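PDB 4R3U: 2-hydroxyisobutanoyl-CoA mutase large subunit from Aquincola tertiaricarbonis, which forms, with its small cobalamin-binding partner subunit, the B12-dependent mutase that interconverts 2-hydroxyisobutyryl-CoA and (S)-3-hydroxybutyryl-CoA. Local coordinates for residues Ser253-Ser258 / Phe299-Gly304; Gln266-Thr271 / Lys431-Ile436; His341-Ala346 / Ser375-Gly380. All blocks are in the same frame, centred on the assembly; numbering follows the deposited sequence.

Interaction 1 of 3, residues Ser253-Ser258 / Phe299-Gly304; sequences SGYHIS and FFVSQG. With 3HC (3-hydroxybutanoyl-coenzyme A), chain E.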
loop_
_atom_site.group_PDB
_atom_site.type_symbol
_atom_site.label_atom_id
_atom_site.label_comp_id
_atom_site.label_asym_id
_atom_site.label_seq_id
_atom_site.Cartn_x
_atom_site.Cartn_y
_atom_site.Cartn_z
ATOM N N SER A 253 6.300 -3.046 -25.507
ATOM C CA SER A 253 5.278 -2.874 -24.476
ATOM C C SER A 253 4.169 -3.902 -24.293
ATOM O O SER A 253 3.536 -4.341 -25.245
ATOM C CB SER A 253 4.684 -1.466 -24.543
ATOM O OG SER A 253 5.635 -0.475 -24.897
ATOM N N GLY A 254 3.892 -4.193 -23.035
ATOM C CA GLY A 254 2.806 -5.081 -22.631
ATOM C C GLY A 254 1.697 -4.316 -21.931
ATOM O O GLY A 254 0.533 -4.729 -21.984
ATOM N N TYR A 255 2.066 -3.157 -21.319
ATOM C CA TYR A 255 1.147 -2.282 -20.612
ATOM C C TYR A 255 -0.208 -2.070 -21.333
ATOM O O TYR A 255 -1.279 -2.285 -20.750
ATOM C CB TYR A 255 1.819 -0.922 -20.286
ATOM C CG TYR A 255 0.927 -0.006 -19.462
ATOM C CD1 TYR A 255 0.854 -0.130 -18.074
ATOM C CD2 TYR A 255 0.096 0.931 -20.078
ATOM C CE1 TYR A 255 -0.035 0.636 -17.321
ATOM C CE2 TYR A 255 -0.791 1.713 -19.334
ATOM C CZ TYR A 255 -0.856 1.562 -17.954
ATOM O OH TYR A 255 -1.723 2.337 -17.209
ATOM N N HIS A 256 -0.137 -1.623 -22.592
ATOM C CA HIS A 256 -1.278 -1.291 -23.431
ATOM C C HIS A 256 -2.092 -2.506 -23.778
ATOM O O HIS A 256 -3.308 -2.385 -23.914
ATOM C CB HIS A 256 -0.806 -0.551 -24.682
ATOM C CG HIS A 256 0.267 0.454 -24.392
ATOM N ND1 HIS A 256 1.614 0.090 -24.368
ATOM C CD2 HIS A 256 0.164 1.768 -24.089
ATOM C CE1 HIS A 256 2.275 1.197 -24.074
ATOM N NE2 HIS A 256 1.447 2.233 -23.904
ATOM N N ILE A 257 -1.423 -3.684 -23.949
ATOM C CA ILE A 257 -2.077 -4.962 -24.228
ATOM C C ILE A 257 -2.938 -5.289 -22.997
ATOM O O ILE A 257 -4.132 -5.579 -23.150
ATOM C CB ILE A 257 -1.044 -6.086 -24.614
ATOM C CG1 ILE A 257 -0.375 -5.798 -25.995
ATOM C CG2 ILE A 257 -1.675 -7.507 -24.601
ATOM C CD1 ILE A 257 1.025 -6.397 -26.178
ATOM N N SER A 258 -2.356 -5.169 -21.776
ATOM C CA SER A 258 -3.103 -5.398 -20.529
ATOM C C SER A 258 -4.283 -4.422 -20.399
ATOM O O SER A 258 -5.426 -4.838 -20.178
ATOM C CB SER A 258 -2.188 -5.257 -19.318
ATOM O OG SER A 258 -2.892 -5.604 -18.140
ATOM N N PHE A 299 8.215 -2.453 -21.459
ATOM C CA PHE A 299 7.292 -1.682 -20.634
ATOM C C PHE A 299 6.114 -2.575 -20.264
ATOM O O PHE A 299 5.375 -3.047 -21.131
ATOM C CB PHE A 299 6.863 -0.381 -21.364
ATOM C CG PHE A 299 5.704 0.414 -20.790
ATOM C CD1 PHE A 299 5.540 0.551 -19.413
ATOM C CD2 PHE A 299 4.829 1.087 -21.625
ATOM C CE1 PHE A 299 4.495 1.301 -18.889
ATOM C CE2 PHE A 299 3.785 1.861 -21.096
ATOM C CZ PHE A 299 3.640 1.986 -19.730
ATOM N N PHE A 300 5.961 -2.834 -18.966
ATOM C CA PHE A 300 4.877 -3.685 -18.446
ATOM C C PHE A 300 4.021 -2.985 -17.389
ATOM O O PHE A 300 4.456 -2.024 -16.768
ATOM C CB PHE A 300 5.447 -5.015 -17.905
ATOM C CG PHE A 300 6.114 -5.837 -18.984
ATOM C CD1 PHE A 300 5.361 -6.416 -20.011
ATOM C CD2 PHE A 300 7.500 -5.999 -19.003
ATOM C CE1 PHE A 300 5.983 -7.147 -21.025
ATOM C CE2 PHE A 300 8.115 -6.743 -20.007
ATOM C CZ PHE A 300 7.359 -7.300 -21.022
ATOM N N VAL A 301 2.815 -3.478 -17.192
ATOM C CA VAL A 301 1.915 -2.992 -16.149
ATOM C C VAL A 301 2.244 -3.767 -14.850
ATOM O O VAL A 301 2.811 -4.873 -14.901
ATOM C CB VAL A 301 0.399 -3.206 -16.554
ATOM C CG1 VAL A 301 0.017 -4.688 -16.569
ATOM C CG2 VAL A 301 -0.543 -2.423 -15.663
ATOM N N SER A 302 1.839 -3.206 -13.712
ATOM C CA SER A 302 1.841 -3.884 -12.431
ATOM C C SER A 302 0.368 -3.883 -12.082
ATOM O O SER A 302 -0.198 -2.846 -11.694
ATOM C CB SER A 302 2.644 -3.133 -11.384
ATOM O OG SER A 302 2.555 -3.876 -10.181
ATOM N N GLN A 303 -0.287 -5.018 -12.365
ATOM C CA GLN A 303 -1.712 -5.208 -12.138
ATOM C C GLN A 303 -2.007 -5.562 -10.698
ATOM O O GLN A 303 -1.081 -5.598 -9.849
ATOM C CB GLN A 303 -2.338 -6.211 -13.129
ATOM C CG GLN A 303 -3.189 -5.568 -14.213
ATOM C CD GLN A 303 -4.651 -5.318 -13.838
ATOM O OE1 GLN A 303 -5.210 -5.819 -12.838
ATOM N NE2 GLN A 303 -5.318 -4.548 -14.673
ATOM N N GLY A 304 -3.320 -5.776 -10.446
ATOM C CA GLY A 304 -3.899 -6.005 -9.142
ATOM C C GLY A 304 -3.560 -7.283 -8.458
ATOM O O GLY A 304 -3.658 -7.304 -7.239
HETATM N N1A 3HC E . 24.321 -0.871 -10.344
HETATM C C2A 3HC E . 25.194 -0.159 -11.305
HETATM N N3A 3HC E . 24.423 0.568 -12.323
HETATM C C4A 3HC E . 23.068 0.563 -12.326
HETATM C C5A 3HC E . 22.353 -0.123 -11.408
HETATM C C6A 3HC E . 22.981 -0.841 -10.451
HETATM N N6A 3HC E . 22.222 -1.500 -9.575
HETATM N N7A 3HC E . 21.061 0.084 -11.677
HETATM C C8A 3HC E . 20.978 0.887 -12.734
HETATM N N9A 3HC E . 22.211 1.157 -13.152
HETATM C C1B 3HC E . 22.653 2.007 -14.299
HETATM C C2B 3HC E . 22.228 1.446 -15.640
HETATM O O2B 3HC E . 23.180 0.504 -16.146
HETATM C C3B 3HC E . 22.151 2.697 -16.498
HETATM O O3B 3HC E . 23.466 3.082 -16.969
HETATM P P3B 3HC E . 23.767 3.537 -18.489
HETATM O O7A 3HC E . 22.915 4.732 -18.655
HETATM O O8A 3HC E . 25.223 3.817 -18.437
HETATM O O9A 3HC E . 23.375 2.338 -19.264
HETATM C C4B 3HC E . 21.666 3.765 -15.524
HETATM O O4B 3HC E . 22.022 3.303 -14.185
HETATM C C5B 3HC E . 20.152 4.003 -15.668
HETATM O O5B 3HC E . 19.420 2.886 -15.117
HETATM P P1A 3HC E . 18.444 1.922 -15.995
HETATM O O1A 3HC E . 18.840 1.902 -17.430
HETATM O O2A 3HC E . 18.314 0.636 -15.289
HETATM O O3A 3HC E . 17.054 2.757 -15.735
HETATM P P2A 3HC E . 16.356 3.849 -16.714
HETATM O O4A 3HC E . 15.163 4.366 -16.028
HETATM O O5A 3HC E . 17.349 4.816 -17.244
HETATM O O6A 3HC E . 15.922 2.918 -17.917
HETATM C CBP 3HC E . 14.463 1.570 -19.304
HETATM C CCP 3HC E . 14.873 1.936 -17.862
HETATM C CDP 3HC E . 15.658 0.834 -19.926
HETATM C CEP 3HC E . 13.280 0.595 -19.265
HETATM C CAP 3HC E . 14.129 2.849 -20.143
HETATM O OAP 3HC E . 13.863 2.593 -21.539
HETATM C C9P 3HC E . 13.099 3.838 -19.524
HETATM O O9P 3HC E . 13.455 4.730 -18.752
HETATM N N8P 3HC E . 11.833 3.721 -19.956
HETATM C C7P 3HC E . 10.787 4.643 -19.498
HETATM C C6P 3HC E . 9.522 4.457 -20.323
HETATM C C5P 3HC E . 8.364 5.324 -19.816
HETATM O O5P 3HC E . 8.441 6.003 -18.788
HETATM N N4P 3HC E . 7.284 5.262 -20.601
HETATM C C3P 3HC E . 6.059 5.989 -20.300
HETATM C C2P 3HC E . 4.924 5.270 -20.978
HETATM S S1P 3HC E . 3.318 6.032 -20.594
HETATM C C1 3HC E . 2.303 4.941 -21.605
HETATM O O1 3HC E . 2.618 4.567 -22.733
HETATM C C2 3HC E . 1.020 4.398 -20.953
HETATM C C3 3HC E . -0.112 5.429 -20.944
HETATM O O3 3HC E . 0.324 6.602 -20.265
HETATM C C4 3HC E . -0.570 5.772 -22.370
#
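Tyr255 and Phe299 carry the tight half of this contact in the TIM barrel, where the short strand ending at Ser253 pairs in parallel with strand 298-302 and gives way to helix 255-259. The backbones are joined through Phe299 O, which accepts an almost straight hydrogen bond of 2.7 Å from Gly254 N and a weak second one from Tyr255 N. Tyr255 CG stands anti to the backbone N (chi1 -176°), which brings it to 3.4 Å from Phe299 CZ. Tyr255 CB sits over the face of the Phe299 ring, 3.5 Å from its centroid. The two ring planes are only 10° from parallel but slid apart, so they barely overlap. Beyond Phe299, Tyr255 CD1 rests 3.5 Å from Val301 CB, while on the other side of the ring Tyr255 CE2 comes within 3.6 Å of C2 of 3-hydroxybutanoyl-CoA. An alanine in place of Tyr255 would probably open a gap between Val301 and the acyl group and leave the Phe299 ring freer to turn, although CB would still cover its face. Packing thins toward the partly exposed Gln303, whose CG approaches Ser258 OG only to 3.9 Å and whose OE1 accepts from Gly304 N. At the opposite end His256 completes an aromatic cluster, its CE1 lying against Phe299 CE2. This histidine binds substrate, including the 2-hydroxyisobutyryl-CoA modelled in the same pocket: His256 NE2 donates to O1 of 3-hydroxybutanoyl-CoA at 2.9 Å.

Interaction 2 of 3, residues Gln266-Thr271 / Lys431-Ile436; sequences QEAAFT and KKIFEI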
loop_
_atom_site.group_PDB
_atom_site.type_symbol
_atom_site.label_atom_id
_atom_site.label_comp_id
_atom_site.label_asym_id
_atom_site.label_seq_id
_atom_site.Cartn_x
_atom_site.Cartn_y
_atom_site.Cartn_z
ATOM N N GLN A 266 -1.377 -12.993 -21.732
ATOM C CA GLN A 266 -1.458 -12.386 -23.067
ATOM C C GLN A 266 -0.490 -11.205 -23.137
ATOM O O GLN A 266 0.251 -11.070 -24.109
ATOM C CB GLN A 266 -2.888 -11.957 -23.402
ATOM C CG GLN A 266 -3.830 -13.126 -23.682
ATOM C CD GLN A 266 -5.281 -12.790 -23.429
ATOM O OE1 GLN A 266 -5.640 -11.696 -23.000
ATOM N NE2 GLN A 266 -6.149 -13.748 -23.616
ATOM N N GLU A 267 -0.415 -10.427 -22.063
ATOM C CA GLU A 267 0.495 -9.303 -21.965
ATOM C C GLU A 267 1.944 -9.759 -22.188
ATOM O O GLU A 267 2.592 -9.310 -23.146
ATOM C CB GLU A 267 0.352 -8.615 -20.601
ATOM C CG GLU A 267 1.405 -7.538 -20.439
ATOM C CD GLU A 267 1.578 -6.927 -19.075
ATOM O OE1 GLU A 267 0.952 -7.422 -18.114
ATOM O OE2 GLU A 267 2.369 -5.962 -18.965
ATOM N N ALA A 268 2.423 -10.664 -21.314
ATOM C CA ALA A 268 3.767 -11.236 -21.350
ATOM C C ALA A 268 4.093 -11.883 -22.699
ATOM O O ALA A 268 5.082 -11.517 -23.343
ATOM C CB ALA A 268 3.937 -12.253 -20.212
ATOM N N ALA A 269 3.256 -12.829 -23.133
ATOM C CA ALA A 269 3.462 -13.570 -24.384
ATOM C C ALA A 269 3.376 -12.745 -25.654
ATOM O O ALA A 269 4.204 -12.936 -26.530
ATOM C CB ALA A 269 2.518 -14.754 -24.456
ATOM N N PHE A 270 2.401 -11.817 -25.763
ATOM C CA PHE A 270 2.253 -10.987 -26.974
ATOM C C PHE A 270 3.387 -9.962 -27.126
ATOM O O PHE A 270 3.770 -9.655 -28.254
ATOM C CB PHE A 270 0.856 -10.345 -27.064
ATOM C CG PHE A 270 -0.345 -11.282 -27.061
ATOM C CD1 PHE A 270 -0.182 -12.661 -27.187
ATOM C CD2 PHE A 270 -1.634 -10.780 -26.972
ATOM C CE1 PHE A 270 -1.280 -13.511 -27.197
ATOM C CE2 PHE A 270 -2.733 -11.635 -27.032
ATOM C CZ PHE A 270 -2.547 -12.992 -27.122
ATOM N N THR A 271 3.977 -9.514 -25.999
ATOM C CA THR A 271 5.110 -8.595 -25.985
ATOM C C THR A 271 6.348 -9.343 -26.476
ATOM O O THR A 271 7.109 -8.808 -27.306
ATOM C CB THR A 271 5.305 -7.970 -24.594
ATOM O OG1 THR A 271 4.081 -7.382 -24.183
ATOM C CG2 THR A 271 6.389 -6.899 -24.579
ATOM N N LYS A 431 6.225 -21.644 -19.041
ATOM C CA LYS A 431 5.694 -22.710 -19.877
ATOM C C LYS A 431 4.504 -22.232 -20.723
ATOM O O LYS A 431 4.487 -22.473 -21.932
ATOM C CB LYS A 431 5.349 -23.946 -19.031
ATOM C CG LYS A 431 6.588 -24.605 -18.420
ATOM C CD LYS A 431 6.249 -25.647 -17.358
ATOM C CE LYS A 431 7.477 -26.332 -16.791
ATOM N NZ LYS A 431 7.158 -27.184 -15.607
ATOM N N LYS A 432 3.544 -21.518 -20.101
ATOM C CA LYS A 432 2.353 -20.990 -20.787
ATOM C C LYS A 432 2.722 -19.943 -21.812
ATOM O O LYS A 432 2.120 -19.924 -22.888
ATOM C CB LYS A 432 1.288 -20.487 -19.801
ATOM C CG LYS A 432 0.584 -21.575 -18.981
ATOM C CD LYS A 432 -0.480 -22.352 -19.747
ATOM C CE LYS A 432 -0.754 -23.679 -19.071
ATOM N NZ LYS A 432 -1.455 -24.636 -19.973
ATOM N N ILE A 433 3.762 -19.120 -21.517
ATOM C CA ILE A 433 4.305 -18.110 -22.447
ATOM C C ILE A 433 4.923 -18.811 -23.664
ATOM O O ILE A 433 4.596 -18.451 -24.793
ATOM C CB ILE A 433 5.330 -17.158 -21.760
ATOM C CG1 ILE A 433 4.631 -16.077 -20.890
ATOM C CG2 ILE A 433 6.318 -16.520 -22.772
ATOM C CD1 ILE A 433 5.517 -15.582 -19.656
ATOM N N PHE A 434 5.803 -19.815 -23.435
ATOM C CA PHE A 434 6.458 -20.526 -24.536
ATOM C C PHE A 434 5.480 -21.227 -25.471
ATOM O O PHE A 434 5.655 -21.182 -26.691
ATOM C CB PHE A 434 7.581 -21.453 -24.047
ATOM C CG PHE A 434 8.844 -20.706 -23.722
ATOM C CD1 PHE A 434 9.434 -19.867 -24.659
ATOM C CD2 PHE A 434 9.454 -20.847 -22.481
ATOM C CE1 PHE A 434 10.586 -19.150 -24.342
ATOM C CE2 PHE A 434 10.604 -20.121 -22.165
ATOM C CZ PHE A 434 11.166 -19.288 -23.094
ATOM N N GLU A 435 4.431 -21.817 -24.880
ATOM C CA GLU A 435 3.304 -22.499 -25.489
ATOM C C GLU A 435 2.568 -21.511 -26.433
ATOM O O GLU A 435 2.242 -21.892 -27.549
ATOM C CB GLU A 435 2.399 -22.926 -24.330
ATOM C CG GLU A 435 1.583 -24.181 -24.497
ATOM C CD GLU A 435 1.035 -24.615 -23.155
ATOM O OE1 GLU A 435 -0.063 -24.146 -22.780
ATOM O OE2 GLU A 435 1.735 -25.379 -22.447
ATOM N N ILE A 436 2.358 -20.239 -26.011
ATOM C CA ILE A 436 1.730 -19.202 -26.838
ATOM C C ILE A 436 2.641 -18.784 -27.992
ATOM O O ILE A 436 2.198 -18.737 -29.143
ATOM C CB ILE A 436 1.236 -17.983 -26.014
ATOM C CG1 ILE A 436 0.102 -18.383 -25.014
ATOM C CG2 ILE A 436 0.846 -16.780 -26.934
ATOM C CD1 ILE A 436 -0.613 -17.145 -24.284
#
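Ile436 packs onto Ala269 and Phe270 where segment 431-436 of helix 420-442 meets helix 264-283. Starting at its root, Ile436 CB lies 3.8 Å from Ala269 CB. CG1 lies beside the backbone N (chi1 -64°), while the CG2 branch stands anti to it and makes two contacts. One is to the same methyl, with Ile436 CG2 at 3.6 Å from Ala269 CB; the other is to Phe270, whose CE1 presents the ring edge to Ile436 CG2 at 3.9 Å. At the tip of the longer branch, which is extended, Ile436 CD1 lies 3.9 Å from Ala269 CB, so a single alanine methyl is touched by three atoms of the isoleucine. Ile433, three residues earlier, reaches Ala268 differently, through its CG1-CD1 branch, with Ile433 CD1 3.7 Å from Ala268 CB. The Phe270 ring is steadied by Gln266 CB over one face and by an edge-to-face meeting with Phe455. Polar groups stay off this interface: Glu267 turns inward to a salt bridge with Lys312, and Lys432 pairs with Glu435 on the outer side of its own helix. The small alanines let the backbones come close, with Ala269 CA and Ile433 CA 5.0 Å apart and the local axes 9.0 Å apart at -47°. Helix 264-283 comes between barrel strands 252-253 and 298-302 in sequence, and the later helix 420-442 packs onto it, as in a TIM barrel carrying additional helices.

Interaction 3 of 3, residues His341-Ala346 / Ser375-Gly380; sequences HCQTAA and SLHTNG. With 3HC (3-hydroxybutanoyl-coenzyme A), chain E.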
loop_
_atom_site.group_PDB
_atom_site.type_symbol
_atom_site.label_atom_id
_atom_site.label_comp_id
_atom_site.label_asym_id
_atom_site.label_seq_id
_atom_site.Cartn_x
_atom_site.Cartn_y
_atom_site.Cartn_z
ATOM N N HIS A 341 10.441 -0.686 -17.788
ATOM C CA HIS A 341 9.745 0.400 -17.130
ATOM C C HIS A 341 8.420 -0.236 -16.745
ATOM O O HIS A 341 7.905 -1.114 -17.456
ATOM C CB HIS A 341 9.482 1.580 -18.076
ATOM C CG HIS A 341 8.557 2.628 -17.494
ATOM N ND1 HIS A 341 8.963 3.480 -16.478
ATOM C CD2 HIS A 341 7.264 2.890 -17.774
ATOM C CE1 HIS A 341 7.922 4.218 -16.181
ATOM N NE2 HIS A 341 6.883 3.920 -16.944
ATOM N N CYS A 342 7.868 0.202 -15.623
ATOM C CA CYS A 342 6.601 -0.320 -15.130
ATOM C C CYS A 342 5.659 0.844 -14.806
ATOM O O CYS A 342 6.096 1.894 -14.349
ATOM C CB CYS A 342 6.835 -1.219 -13.909
ATOM S SG CYS A 342 5.378 -2.131 -13.351
ATOM N N GLN A 343 4.370 0.648 -15.056
ATOM C CA GLN A 343 3.337 1.597 -14.685
ATOM C C GLN A 343 2.303 0.772 -13.982
ATOM O O GLN A 343 2.032 -0.354 -14.405
ATOM C CB GLN A 343 2.746 2.324 -15.904
ATOM C CG GLN A 343 1.755 3.442 -15.530
ATOM C CD GLN A 343 1.269 4.242 -16.719
ATOM O OE1 GLN A 343 1.823 4.206 -17.821
ATOM N NE2 GLN A 343 0.245 5.023 -16.513
ATOM N N THR A 344 1.744 1.309 -12.891
ATOM C CA THR A 344 0.708 0.649 -12.121
ATOM C C THR A 344 -0.563 0.612 -12.974
ATOM O O THR A 344 -0.721 1.466 -13.873
ATOM C CB THR A 344 0.594 1.283 -10.714
ATOM O OG1 THR A 344 0.187 2.649 -10.822
ATOM C CG2 THR A 344 1.908 1.200 -9.919
ATOM N N ALA A 345 -1.441 -0.414 -12.760
ATOM C CA ALA A 345 -2.662 -0.561 -13.548
ATOM C C ALA A 345 -3.716 0.512 -13.315
ATOM O O ALA A 345 -4.466 0.490 -12.323
ATOM C CB ALA A 345 -3.256 -1.940 -13.348
ATOM N N ALA A 346 -3.823 1.416 -14.282
ATOM C CA ALA A 346 -4.789 2.503 -14.325
ATOM C C ALA A 346 -6.246 1.915 -14.423
ATOM O O ALA A 346 -7.178 2.457 -13.810
ATOM C CB ALA A 346 -4.475 3.340 -15.521
ATOM N N SER A 375 12.420 1.246 -13.811
ATOM C CA SER A 375 11.744 2.520 -13.866
ATOM C C SER A 375 10.281 2.298 -13.501
ATOM O O SER A 375 9.699 1.241 -13.821
ATOM C CB SER A 375 11.898 3.123 -15.262
ATOM O OG SER A 375 11.353 4.425 -15.379
ATOM N N LEU A 376 9.689 3.277 -12.795
ATOM C CA LEU A 376 8.308 3.178 -12.357
ATOM C C LEU A 376 7.541 4.466 -12.367
ATOM O O LEU A 376 7.998 5.469 -11.818
ATOM C CB LEU A 376 8.239 2.526 -10.959
ATOM C CG LEU A 376 6.867 2.313 -10.267
ATOM C CD1 LEU A 376 5.983 1.342 -11.045
ATOM C CD2 LEU A 376 7.056 1.864 -8.832
ATOM N N HIS A 377 6.319 4.411 -12.942
ATOM C CA HIS A 377 5.333 5.459 -12.878
ATOM C C HIS A 377 4.207 4.898 -11.972
ATOM O O HIS A 377 3.632 3.831 -12.249
ATOM C CB HIS A 377 4.741 5.791 -14.266
ATOM C CG HIS A 377 3.563 6.740 -14.205
ATOM N ND1 HIS A 377 3.720 8.112 -14.393
ATOM C CD2 HIS A 377 2.256 6.484 -13.958
ATOM C CE1 HIS A 377 2.520 8.637 -14.225
ATOM N NE2 HIS A 377 1.602 7.698 -13.990
ATOM N N THR A 378 3.859 5.656 -10.922
ATOM C CA THR A 378 2.713 5.359 -10.081
ATOM C C THR A 378 1.583 6.292 -10.523
ATOM O O THR A 378 1.819 7.496 -10.720
ATOM C CB THR A 378 3.048 5.475 -8.587
ATOM O OG1 THR A 378 3.956 6.546 -8.380
ATOM C CG2 THR A 378 3.621 4.194 -8.017
ATOM N N ASN A 379 0.356 5.751 -10.679
ATOM C CA ASN A 379 -0.760 6.579 -11.118
ATOM C C ASN A 379 -1.254 7.498 -10.015
ATOM O O ASN A 379 -0.944 7.248 -8.846
ATOM C CB ASN A 379 -1.906 5.724 -11.668
ATOM C CG ASN A 379 -1.509 4.849 -12.806
ATOM O OD1 ASN A 379 -0.693 5.220 -13.652
ATOM N ND2 ASN A 379 -2.052 3.638 -12.820
ATOM N N GLY A 380 -1.970 8.562 -10.409
ATOM C CA GLY A 380 -2.587 9.520 -9.507
ATOM C C GLY A 380 -3.937 8.976 -9.058
ATOM O O GLY A 380 -4.554 8.167 -9.775
HETATM N N1A 3HC E . 24.321 -0.871 -10.344
HETATM C C2A 3HC E . 25.194 -0.159 -11.305
HETATM N N3A 3HC E . 24.423 0.568 -12.323
HETATM C C4A 3HC E . 23.068 0.563 -12.326
HETATM C C5A 3HC E . 22.353 -0.123 -11.408
HETATM C C6A 3HC E . 22.981 -0.841 -10.451
HETATM N N6A 3HC E . 22.222 -1.500 -9.575
HETATM N N7A 3HC E . 21.061 0.084 -11.677
HETATM C C8A 3HC E . 20.978 0.887 -12.734
HETATM N N9A 3HC E . 22.211 1.157 -13.152
HETATM C C1B 3HC E . 22.653 2.007 -14.299
HETATM C C2B 3HC E . 22.228 1.446 -15.640
HETATM O O2B 3HC E . 23.180 0.504 -16.146
HETATM C C3B 3HC E . 22.151 2.697 -16.498
HETATM O O3B 3HC E . 23.466 3.082 -16.969
HETATM P P3B 3HC E . 23.767 3.537 -18.489
HETATM O O7A 3HC E . 22.915 4.732 -18.655
HETATM O O8A 3HC E . 25.223 3.817 -18.437
HETATM O O9A 3HC E . 23.375 2.338 -19.264
HETATM C C4B 3HC E . 21.666 3.765 -15.524
HETATM O O4B 3HC E . 22.022 3.303 -14.185
HETATM C C5B 3HC E . 20.152 4.003 -15.668
HETATM O O5B 3HC E . 19.420 2.886 -15.117
HETATM P P1A 3HC E . 18.444 1.922 -15.995
HETATM O O1A 3HC E . 18.840 1.902 -17.430
HETATM O O2A 3HC E . 18.314 0.636 -15.289
HETATM O O3A 3HC E . 17.054 2.757 -15.735
HETATM P P2A 3HC E . 16.356 3.849 -16.714
HETATM O O4A 3HC E . 15.163 4.366 -16.028
HETATM O O5A 3HC E . 17.349 4.816 -17.244
HETATM O O6A 3HC E . 15.922 2.918 -17.917
HETATM C CBP 3HC E . 14.463 1.570 -19.304
HETATM C CCP 3HC E . 14.873 1.936 -17.862
HETATM C CDP 3HC E . 15.658 0.834 -19.926
HETATM C CEP 3HC E . 13.280 0.595 -19.265
HETATM C CAP 3HC E . 14.129 2.849 -20.143
HETATM O OAP 3HC E . 13.863 2.593 -21.539
HETATM C C9P 3HC E . 13.099 3.838 -19.524
HETATM O O9P 3HC E . 13.455 4.730 -18.752
HETATM N N8P 3HC E . 11.833 3.721 -19.956
HETATM C C7P 3HC E . 10.787 4.643 -19.498
HETATM C C6P 3HC E . 9.522 4.457 -20.323
HETATM C C5P 3HC E . 8.364 5.324 -19.816
HETATM O O5P 3HC E . 8.441 6.003 -18.788
HETATM N N4P 3HC E . 7.284 5.262 -20.601
HETATM C C3P 3HC E . 6.059 5.989 -20.300
HETATM C C2P 3HC E . 4.924 5.270 -20.978
HETATM S S1P 3HC E . 3.318 6.032 -20.594
HETATM C C1 3HC E . 2.303 4.941 -21.605
HETATM O O1 3HC E . 2.618 4.567 -22.733
HETATM C C2 3HC E . 1.020 4.398 -20.953
HETATM C C3 3HC E . -0.112 5.429 -20.944
HETATM O O3 3HC E . 0.324 6.602 -20.265
HETATM C C4 3HC E . -0.570 5.772 -22.370
HETATM O O HOH W 1 -2.332 2.227 -10.080
#
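His341 and Ser375 stand side by side in neighbouring parallel strands of the TIM barrel, joined through helix 357-370 as a beta-alpha-beta unit, and both touch the bound 3-hydroxybutanoyl-CoA. The carbonyl oxygen O5P of its pantetheine arm lies over the centre of the His341 ring, 3.1 Å above the plane. Further along the ligand, Gln343 OE1 meets C2 of the acyl group at 3.2 Å. The next shell positions His341 and Gln343. His341 ND1 and Ser375 OG share a 2.8 Å hydrogen bond at the ring edge, and Ser375 OG is also bonded to the substrate-binding Arg99. Gln343, extended beyond CG, donates from NE2 to Asn379 OD1 at 3.0 Å; this oxygen lies close to the Gln343 amide plane, a geometry that should restrain the turn of that amide. His377 runs alongside in the same direction, CD2 against Gln343 CG at 3.5 Å with amide and ring planes 64° apart, while its ND1 is engaged by Ile101 N. On the opposite face Leu376 CD1 packs against Cys342 CB. Backbone hydrogen bonds such as His377 N to Cys342 O join the strands. Asn379 is positioned in turn by Thr344: Asn379 N donates to Thr344 OG1 at 3.1 Å, and Asn379 ND2 reaches Thr344 O at 2.8 Å from above the carbonyl plane. A water sits 2.7 Å from Thr344 OG1 and accepts a weak bond from Asn379 ND2.

Interactions 1 and 3 build adjoining parts of one substrate pocket, their centres about 9 Å apart. Strands 298-302 and 340-344 are neighbours in the barrel sheet, and Ser302 N lies 2.9 Å from Gln343 O. Their rings meet as well, with Phe299 CD1 at 3.3 Å from His341 CD2, and both contacts line the same acyl-pantetheine arm, near the cobalamin and 5'-deoxyadenosine. Interaction 2 lies farther out, its centre about 13 Å from that of interaction 1 and 22 Å from that of interaction 3. It is tied to the barrel by Glu267, whose OE2 is 3.1 Å from Val301 N, a probable hydrogen bond. Between interactions 2 and 3 the nearest atoms are about 7 Å apart.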